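Local coordinates for protein halohydrin dehalogenase (PDB 4IY1) that probably catalyses the cofactor-independent closure of vicinal halohydrins to epoxides with release of halide, and the reverse ring opening by nucleophiles such as cyanide, at residues A133-P138 / A148-S153; P169-A174 / Q235-A240. The protein carries 37 engineered substitutions. All blocks are in the same frame, centred on the assembly; numbering follows the deposited sequence.

Contact 1 (A133-P138 / A148-S153). Engineered in segment 133-138: A134 (natural residue Thr), S135 (natural residue Pro). Engineered in segment 148-153: S153 (natural residue Cys).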
ATOM      1  N   ALA B 133      -8.164 -10.840  -2.256  1.00 28.99           N
ATOM      2  CA  ALA B 133      -7.465  -9.766  -2.953  1.00 25.21           C
ATOM      3  C   ALA B 133      -8.476  -8.743  -3.425  1.00 30.84           C
ATOM      4  O   ALA B 133      -8.117  -7.702  -3.967  1.00 29.04           O
ATOM      5  CB  ALA B 133      -6.659 -10.316  -4.121  1.00 30.04           C
ATOM      6  N   ALA B 134      -9.741  -8.981  -3.088  1.00 29.58           N
ATOM      7  CA  ALA B 134     -10.785  -7.987  -3.310  1.00 30.88           C
ATOM      8  C   ALA B 134     -10.610  -6.720  -2.441  1.00 28.62           C
ATOM      9  O   ALA B 134     -10.940  -5.642  -2.884  1.00 28.08           O
ATOM     10  CB  ALA B 134     -12.152  -8.607  -3.096  1.00 29.70           C
ATOM     11  N   SER B 135      -9.933  -6.843  -1.297  1.00 33.60           N
ATOM     12  CA  SER B 135      -9.542  -5.660  -0.479  1.00 35.73           C
ATOM     13  C   SER B 135      -8.849  -4.562  -1.299  1.00 37.40           C
ATOM     14  O   SER B 135      -7.795  -4.787  -1.885  1.00 33.64           O
ATOM     15  CB  SER B 135      -8.586  -6.072   0.657  1.00 38.88           C
ATOM     16  OG  SER B 135      -9.054  -7.203   1.350  1.00 44.80           O
ATOM     17  N   PHE B 136      -9.370  -3.346  -1.234  1.00 32.33           N
ATOM     18  CA  PHE B 136      -8.847  -2.281  -2.088  1.00 37.26           C
ATOM     19  C   PHE B 136      -8.597  -2.763  -3.519  1.00 37.78           C
ATOM     20  O   PHE B 136      -7.711  -2.243  -4.199  1.00 34.71           O
ATOM     21  CB  PHE B 136      -7.554  -1.704  -1.491  1.00 40.20           C
ATOM     22  CG  PHE B 136      -7.753  -1.044  -0.148  1.00 32.42           C
ATOM     23  CD1 PHE B 136      -8.095   0.311  -0.062  1.00 32.31           C
ATOM     24  CD2 PHE B 136      -7.592  -1.768   1.028  1.00 32.12           C
ATOM     25  CE1 PHE B 136      -8.310   0.917   1.187  1.00 28.88           C
ATOM     26  CE2 PHE B 136      -7.794  -1.171   2.280  1.00 29.40           C
ATOM     27  CZ  PHE B 136      -8.127   0.178   2.356  1.00 33.33           C
ATOM     28  N   GLY B 137      -9.367  -3.760  -3.971  1.00 32.19           N
ATOM     29  CA  GLY B 137      -9.176  -4.330  -5.317  1.00 30.10           C
ATOM     30  C   GLY B 137      -9.859  -3.512  -6.408  1.00 28.44           C
ATOM     31  O   GLY B 137     -10.420  -2.447  -6.133  1.00 28.41           O
ATOM     32  N   PRO B 138      -9.875  -4.036  -7.650  1.00 32.98           N
ATOM     33  CA  PRO B 138     -10.309  -3.251  -8.802  1.00 29.22           C
ATOM     34  C   PRO B 138     -11.779  -3.470  -9.198  1.00 35.96           C
ATOM     35  O   PRO B 138     -12.213  -2.919 -10.219  1.00 34.90           O
ATOM     36  CB  PRO B 138      -9.404  -3.770  -9.912  1.00 31.27           C
ATOM     37  CG  PRO B 138      -9.267  -5.234  -9.578  1.00 33.53           C
ATOM     38  CD  PRO B 138      -9.218  -5.299  -8.065  1.00 31.94           C
ATOM     39  N   ALA B 148     -15.180  -5.773   4.141  1.00 21.68           N
ATOM     40  CA  ALA B 148     -15.027  -6.778   5.204  1.00 23.86           C
ATOM     41  C   ALA B 148     -13.765  -7.598   5.096  1.00 22.82           C
ATOM     42  O   ALA B 148     -13.088  -7.894   6.116  1.00 22.83           O
ATOM     43  CB  ALA B 148     -16.259  -7.689   5.278  1.00 24.81           C
ATOM     44  N   ARG B 149     -13.355  -7.896   3.865  1.00 21.78           N
ATOM     45  CA  ARG B 149     -12.108  -8.616   3.704  1.00 19.42           C
ATOM     46  C   ARG B 149     -10.918  -7.726   4.102  1.00 17.04           C
ATOM     47  O   ARG B 149      -9.886  -8.231   4.520  1.00 17.99           O
ATOM     48  CB  ARG B 149     -11.934  -9.135   2.249  1.00 19.07           C
ATOM     49  CG  ARG B 149     -12.930 -10.218   1.839  1.00 21.66           C
ATOM     50  CD  ARG B 149     -12.640 -11.549   2.561  1.00 22.95           C
ATOM     51  NE  ARG B 149     -13.324 -12.680   1.948  1.00 22.15           N
ATOM     52  CZ  ARG B 149     -13.201 -13.947   2.346  1.00 28.81           C
ATOM     53  NH1 ARG B 149     -12.600 -14.220   3.491  1.00 22.02           N
ATOM     54  NH2 ARG B 149     -13.743 -14.940   1.626  1.00 24.40           N
ATOM     55  N   ALA B 150     -11.003  -6.437   3.791  1.00 18.07           N
ATOM     56  CA  ALA B 150      -9.911  -5.486   4.128  1.00 18.87           C
ATOM     57  C   ALA B 150      -9.833  -5.337   5.666  1.00 16.68           C
ATOM     58  O   ALA B 150      -8.739  -5.316   6.258  1.00 21.17           O
ATOM     59  CB  ALA B 150     -10.201  -4.124   3.499  1.00 18.19           C
ATOM     60  N   GLY B 151     -10.999  -5.366   6.296  1.00 18.11           N
ATOM     61  CA  GLY B 151     -11.104  -5.456   7.764  1.00 20.54           C
ATOM     62  C   GLY B 151     -10.324  -6.632   8.320  1.00 19.74           C
ATOM     63  O   GLY B 151      -9.522  -6.484   9.247  1.00 20.65           O
ATOM     64  N   ALA B 152     -10.458  -7.787   7.681  1.00 22.20           N
ATOM     65  CA  ALA B 152      -9.830  -9.010   8.209  1.00 21.87           C
ATOM     66  C   ALA B 152      -8.336  -9.049   7.979  1.00 23.86           C
ATOM     67  O   ALA B 152      -7.573  -9.478   8.858  1.00 20.43           O
ATOM     68  CB  ALA B 152     -10.498 -10.244   7.634  1.00 21.75           C
ATOM     69  N   SER B 153      -7.893  -8.545   6.824  1.00 24.29           N
ATOM     70  CA  SER B 153      -6.450  -8.406   6.578  1.00 19.62           C
ATOM     71  C   SER B 153      -5.773  -7.447   7.552  1.00 18.73           C
ATOM     72  O   SER B 153      -4.640  -7.682   7.946  1.00 20.55           O
ATOM     73  CB  SER B 153      -6.150  -7.978   5.147  1.00 23.03           C
ATOM     74  OG  SER B 153      -6.707  -8.878   4.210  1.00 32.24           O
TER
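The loop that follows strand 126-130 folds back here onto helix 143-163, in the part of the short-chain dehydrogenase/reductase fold where the Ser, Tyr and Arg associated with halohydrin dehalogenases meet; S132, Y145 and R149 are consistent with that trio. A134 to G137 form a type II beta turn. Its corner residue S135 comes closest to the helix, with its CA 4.6 Å from the CA of A150. S135, engineered in place of proline, has its OG anti to the carbonyl carbon (chi1 -47°), which turns the hydroxyl toward the peptide between R149 and A150. S135 OG stands 3.2 Å from A150 N, but the angle is too poor for a hydrogen bond; the hydroxyl is bonded instead to S132 O, on its own loop. Beside it, S135 CB rests 3.8 Å from A150 CB, and the methyl group of an alanine is small enough to let the turn come this near. F136 reaches the same methyl from the other corner of the turn, its CE2 4.0 Å from A150 CB. The side chain of R149 meets the turn at its root, CB lying 3.6 Å from S135 OG. A bend at chi2 (-71°) then carries the guanidinium away to D80 O and Y145 OH, so one arginine has an aliphatic base against the turn and a charged end in the polar cluster. One helical turn on, the engineered S153 sends OG back to R149 O at 3.3 Å, from above the carbonyl plane, and that oxygen also accepts from S153 N. S153 OG is bonded to T131 OG1 as well, tying the helix to the residue just after strand 126-130. Helix 94-122 lies against A148 and R149, while A154 of a second subunit packs on F136 and A150.

Contact 2 (P169-A174 / Q235-A240). Engineered in segment 169-174: A174 (natural residue Gly).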
ATOM      1  N   PRO B 169       3.492 -15.486  15.246  1.00 29.42           N
ATOM      2  CA  PRO B 169       3.367 -14.770  13.968  1.00 24.81           C
ATOM      3  C   PRO B 169       1.929 -14.760  13.492  1.00 23.37           C
ATOM      4  O   PRO B 169       1.193 -15.709  13.756  1.00 22.67           O
ATOM      5  CB  PRO B 169       4.231 -15.609  13.009  1.00 26.03           C
ATOM      6  CG  PRO B 169       5.217 -16.304  13.920  1.00 23.39           C
ATOM      7  CD  PRO B 169       4.358 -16.671  15.107  1.00 28.62           C
ATOM      8  N   VAL B 170       1.485 -13.640  12.919  1.00 20.89           N
ATOM      9  CA  VAL B 170       0.110 -13.567  12.387  1.00 22.74           C
ATOM     10  C   VAL B 170       0.167 -13.110  10.905  1.00 23.76           C
ATOM     11  O   VAL B 170       0.966 -12.260  10.570  1.00 24.22           O
ATOM     12  CB  VAL B 170      -0.750 -12.587  13.212  1.00 20.28           C
ATOM     13  CG1 VAL B 170      -2.174 -12.567  12.735  1.00 18.20           C
ATOM     14  CG2 VAL B 170      -0.709 -12.930  14.730  1.00 23.69           C
ATOM     15  N   PHE B 171      -0.622 -13.740  10.035  1.00 22.21           N
ATOM     16  CA  PHE B 171      -0.496 -13.572   8.573  1.00 23.05           C
ATOM     17  C   PHE B 171      -1.900 -13.491   8.005  1.00 23.30           C
ATOM     18  O   PHE B 171      -2.805 -14.153   8.525  1.00 23.64           O
ATOM     19  CB  PHE B 171       0.165 -14.793   7.923  1.00 19.94           C
ATOM     20  CG  PHE B 171       1.534 -15.074   8.413  1.00 22.06           C
ATOM     21  CD1 PHE B 171       1.776 -16.161   9.215  1.00 21.11           C
ATOM     22  CD2 PHE B 171       2.608 -14.259   8.025  1.00 19.10           C
ATOM     23  CE1 PHE B 171       3.060 -16.454   9.643  1.00 22.04           C
ATOM     24  CE2 PHE B 171       3.882 -14.521   8.484  1.00 19.01           C
ATOM     25  CZ  PHE B 171       4.113 -15.610   9.285  1.00 20.87           C
ATOM     26  N   ALA B 172      -2.072 -12.766   6.895  1.00 20.94           N
ATOM     27  CA  ALA B 172      -3.279 -12.927   6.056  1.00 25.07           C
ATOM     28  C   ALA B 172      -2.919 -13.400   4.634  1.00 26.01           C
ATOM     29  O   ALA B 172      -1.919 -12.969   4.067  1.00 21.65           O
ATOM     30  CB  ALA B 172      -4.076 -11.630   5.980  1.00 21.18           C
ATOM     31  N   ILE B 173      -3.724 -14.294   4.073  1.00 25.94           N
ATOM     32  CA  ILE B 173      -3.510 -14.709   2.687  1.00 24.89           C
ATOM     33  C   ILE B 173      -4.685 -14.225   1.868  1.00 26.58           C
ATOM     34  O   ILE B 173      -5.816 -14.598   2.127  1.00 27.30           O
ATOM     35  CB  ILE B 173      -3.382 -16.242   2.534  1.00 29.73           C
ATOM     36  CG1 ILE B 173      -2.087 -16.738   3.162  1.00 21.12           C
ATOM     37  CG2 ILE B 173      -3.392 -16.628   1.037  1.00 23.24           C
ATOM     38  CD1 ILE B 173      -2.053 -18.266   3.335  1.00 26.66           C
ATOM     39  N   ALA B 174      -4.410 -13.362   0.894  1.00 23.36           N
ATOM     40  CA  ALA B 174      -5.466 -12.673   0.180  1.00 21.82           C
ATOM     41  C   ALA B 174      -5.496 -13.206  -1.276  1.00 23.80           C
ATOM     42  O   ALA B 174      -4.735 -12.754  -2.108  1.00 22.87           O
ATOM     43  CB  ALA B 174      -5.183 -11.156   0.167  1.00 19.69           C
ATOM     44  N   GLN B 235       2.582  -9.774   7.345  1.00 23.39           N
ATOM     45  CA  GLN B 235       2.414  -9.761   5.880  1.00 24.61           C
ATOM     46  C   GLN B 235       1.031 -10.221   5.470  1.00 24.70           C
ATOM     47  O   GLN B 235       0.492 -11.199   6.000  1.00 20.54           O
ATOM     48  CB  GLN B 235       3.455 -10.684   5.233  1.00 28.82           C
ATOM     49  CG  GLN B 235       3.494 -10.668   3.707  1.00 33.27           C
ATOM     50  CD  GLN B 235       4.298  -9.490   3.167  1.00 34.04           C
ATOM     51  OE1 GLN B 235       5.409  -9.219   3.630  1.00 40.32           O
ATOM     52  NE2 GLN B 235       3.679  -8.710   2.291  1.00 43.93           N
ATOM     53  N   VAL B 236       0.461  -9.486   4.534  1.00 25.27           N
ATOM     54  CA  VAL B 236      -0.670  -9.926   3.723  1.00 24.10           C
ATOM     55  C   VAL B 236      -0.115 -10.427   2.379  1.00 29.70           C
ATOM     56  O   VAL B 236       0.560  -9.693   1.667  1.00 24.85           O
ATOM     57  CB  VAL B 236      -1.595  -8.726   3.449  1.00 22.36           C
ATOM     58  CG1 VAL B 236      -2.834  -9.164   2.672  1.00 22.47           C
ATOM     59  CG2 VAL B 236      -1.994  -8.054   4.769  1.00 24.81           C
ATOM     60  N   PHE B 237      -0.377 -11.680   2.044  1.00 25.96           N
ATOM     61  CA  PHE B 237       0.181 -12.278   0.832  1.00 28.19           C
ATOM     62  C   PHE B 237      -0.871 -12.228  -0.254  1.00 28.27           C
ATOM     63  O   PHE B 237      -1.994 -12.625  -0.026  1.00 29.14           O
ATOM     64  CB  PHE B 237       0.539 -13.740   1.083  1.00 30.09           C
ATOM     65  CG  PHE B 237       1.561 -13.929   2.154  1.00 29.42           C
ATOM     66  CD1 PHE B 237       2.899 -14.017   1.836  1.00 30.62           C
ATOM     67  CD2 PHE B 237       1.187 -13.935   3.489  1.00 33.32           C
ATOM     68  CE1 PHE B 237       3.840 -14.229   2.817  1.00 35.35           C
ATOM     69  CE2 PHE B 237       2.127 -14.096   4.475  1.00 30.25           C
ATOM     70  CZ  PHE B 237       3.457 -14.222   4.147  1.00 36.03           C
ATOM     71  N   TRP B 238      -0.539 -11.577  -1.364  1.00 29.27           N
ATOM     72  CA  TRP B 238      -1.475 -11.409  -2.484  1.00 30.59           C
ATOM     73  C   TRP B 238      -1.280 -12.542  -3.461  1.00 29.56           C
ATOM     74  O   TRP B 238      -0.316 -12.528  -4.261  1.00 27.92           O
ATOM     75  CB  TRP B 238      -1.265 -10.051  -3.151  1.00 31.23           C
ATOM     76  CG  TRP B 238      -1.413  -8.872  -2.199  1.00 40.36           C
ATOM     77  CD1 TRP B 238      -0.420  -8.282  -1.384  1.00 41.84           C
ATOM     78  CD2 TRP B 238      -2.660  -8.160  -1.857  1.00 43.11           C
ATOM     79  NE1 TRP B 238      -0.950  -7.240  -0.626  1.00 40.54           N
ATOM     80  CE2 TRP B 238      -2.287  -7.108  -0.872  1.00 44.91           C
ATOM     81  CE3 TRP B 238      -3.973  -8.219  -2.317  1.00 38.13           C
ATOM     82  CZ2 TRP B 238      -3.223  -6.225  -0.355  1.00 43.80           C
ATOM     83  CZ3 TRP B 238      -4.914  -7.339  -1.755  1.00 42.35           C
ATOM     84  CH2 TRP B 238      -4.545  -6.360  -0.810  1.00 43.00           C
ATOM     85  N   LEU B 239      -2.003 -13.634  -3.189  1.00 23.63           N
ATOM     86  CA  LEU B 239      -1.952 -14.900  -3.954  1.00 29.09           C
ATOM     87  C   LEU B 239      -2.910 -14.811  -5.130  1.00 26.21           C
ATOM     88  O   LEU B 239      -4.026 -15.339  -5.074  1.00 28.57           O
ATOM     89  CB  LEU B 239      -2.462 -16.046  -3.064  1.00 29.84           C
ATOM     90  CG  LEU B 239      -1.725 -17.369  -2.848  1.00 40.04           C
ATOM     91  CD1 LEU B 239      -2.658 -18.469  -2.359  1.00 31.49           C
ATOM     92  CD2 LEU B 239      -0.847 -17.836  -3.991  1.00 32.70           C
ATOM     93  N   ALA B 240      -2.538 -14.064  -6.154  1.00 24.73           N
ATOM     94  CA  ALA B 240      -3.486 -13.758  -7.221  1.00 25.29           C
ATOM     95  C   ALA B 240      -2.834 -13.852  -8.623  1.00 23.63           C
ATOM     96  O   ALA B 240      -3.321 -13.237  -9.573  1.00 29.32           O
ATOM     97  CB  ALA B 240      -4.101 -12.361  -7.001  1.00 24.44           C
TER
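Four backbone bonds join strands 170-174 and 236-239 side by side and parallel. A172 N donates to Q235 O at 3.1 Å and A172 O accepts from F237 N at 2.9 Å, both donors in the plane of the carbonyl they meet. A174 N points almost along the C=O axis of F237 at 2.7 Å from its O, whereas the bond from L239 N to A174 O is weak, with an N-H...O angle of 134°. A172 and A174 each direct both N-H and C=O to the same neighbour, as alternate residues of a parallel strand do. On one face of the sheet A174, engineered from glycine, sets CB 4.0 Å from V236 CG1 and 4.0 Å from W238 CE3; the small side chain of A172 meets A156 of helix 143-163. The other face carries F171, I173, F237 and L239 and is apolar. F171 CD2 lies 3.6 Å from F237 CE2, the two rings crossing obliquely with planes at 54°, and I173 CG2 runs beside L239 CD1 at 3.9 Å. Q235 lays CG over the centre of the F237 ring, 3.5 Å above its plane, while Q235 OE1 accepts from W238 N of a fourth subunit. An alanine in place of F237 would probably loosen this face, losing the ring that F171, Q235 CG and L224 pack against and that meets F237 of that subunit. Helix 214-225 covers this face. Strand 236-239 is an outermost strand of the chain's parallel Rossmann-type sheet, reached through that helix by the right-handed beta-alpha-beta crossover of such folds.

Overall arrangement
Both contacts are mostly buried and their centres lie about 11 Å apart, but they hold different layers. Contact 1 sets an irregular turn on helix 143-163, and its side chains find their firm polar partners chiefly outside the pair. Contact 2 is a sheet edge within the chain, held by regular backbone bonds with hydrophobic side chains above and below. The helix of contact 1 is followed in the chain by the first strand of contact 2, and the two contacts touch: S153 packs on A172, and A133 on A174 and W238. Each also faces another subunit, so the polar site region and the hydrophobic core both adjoin the tetramer's interfaces.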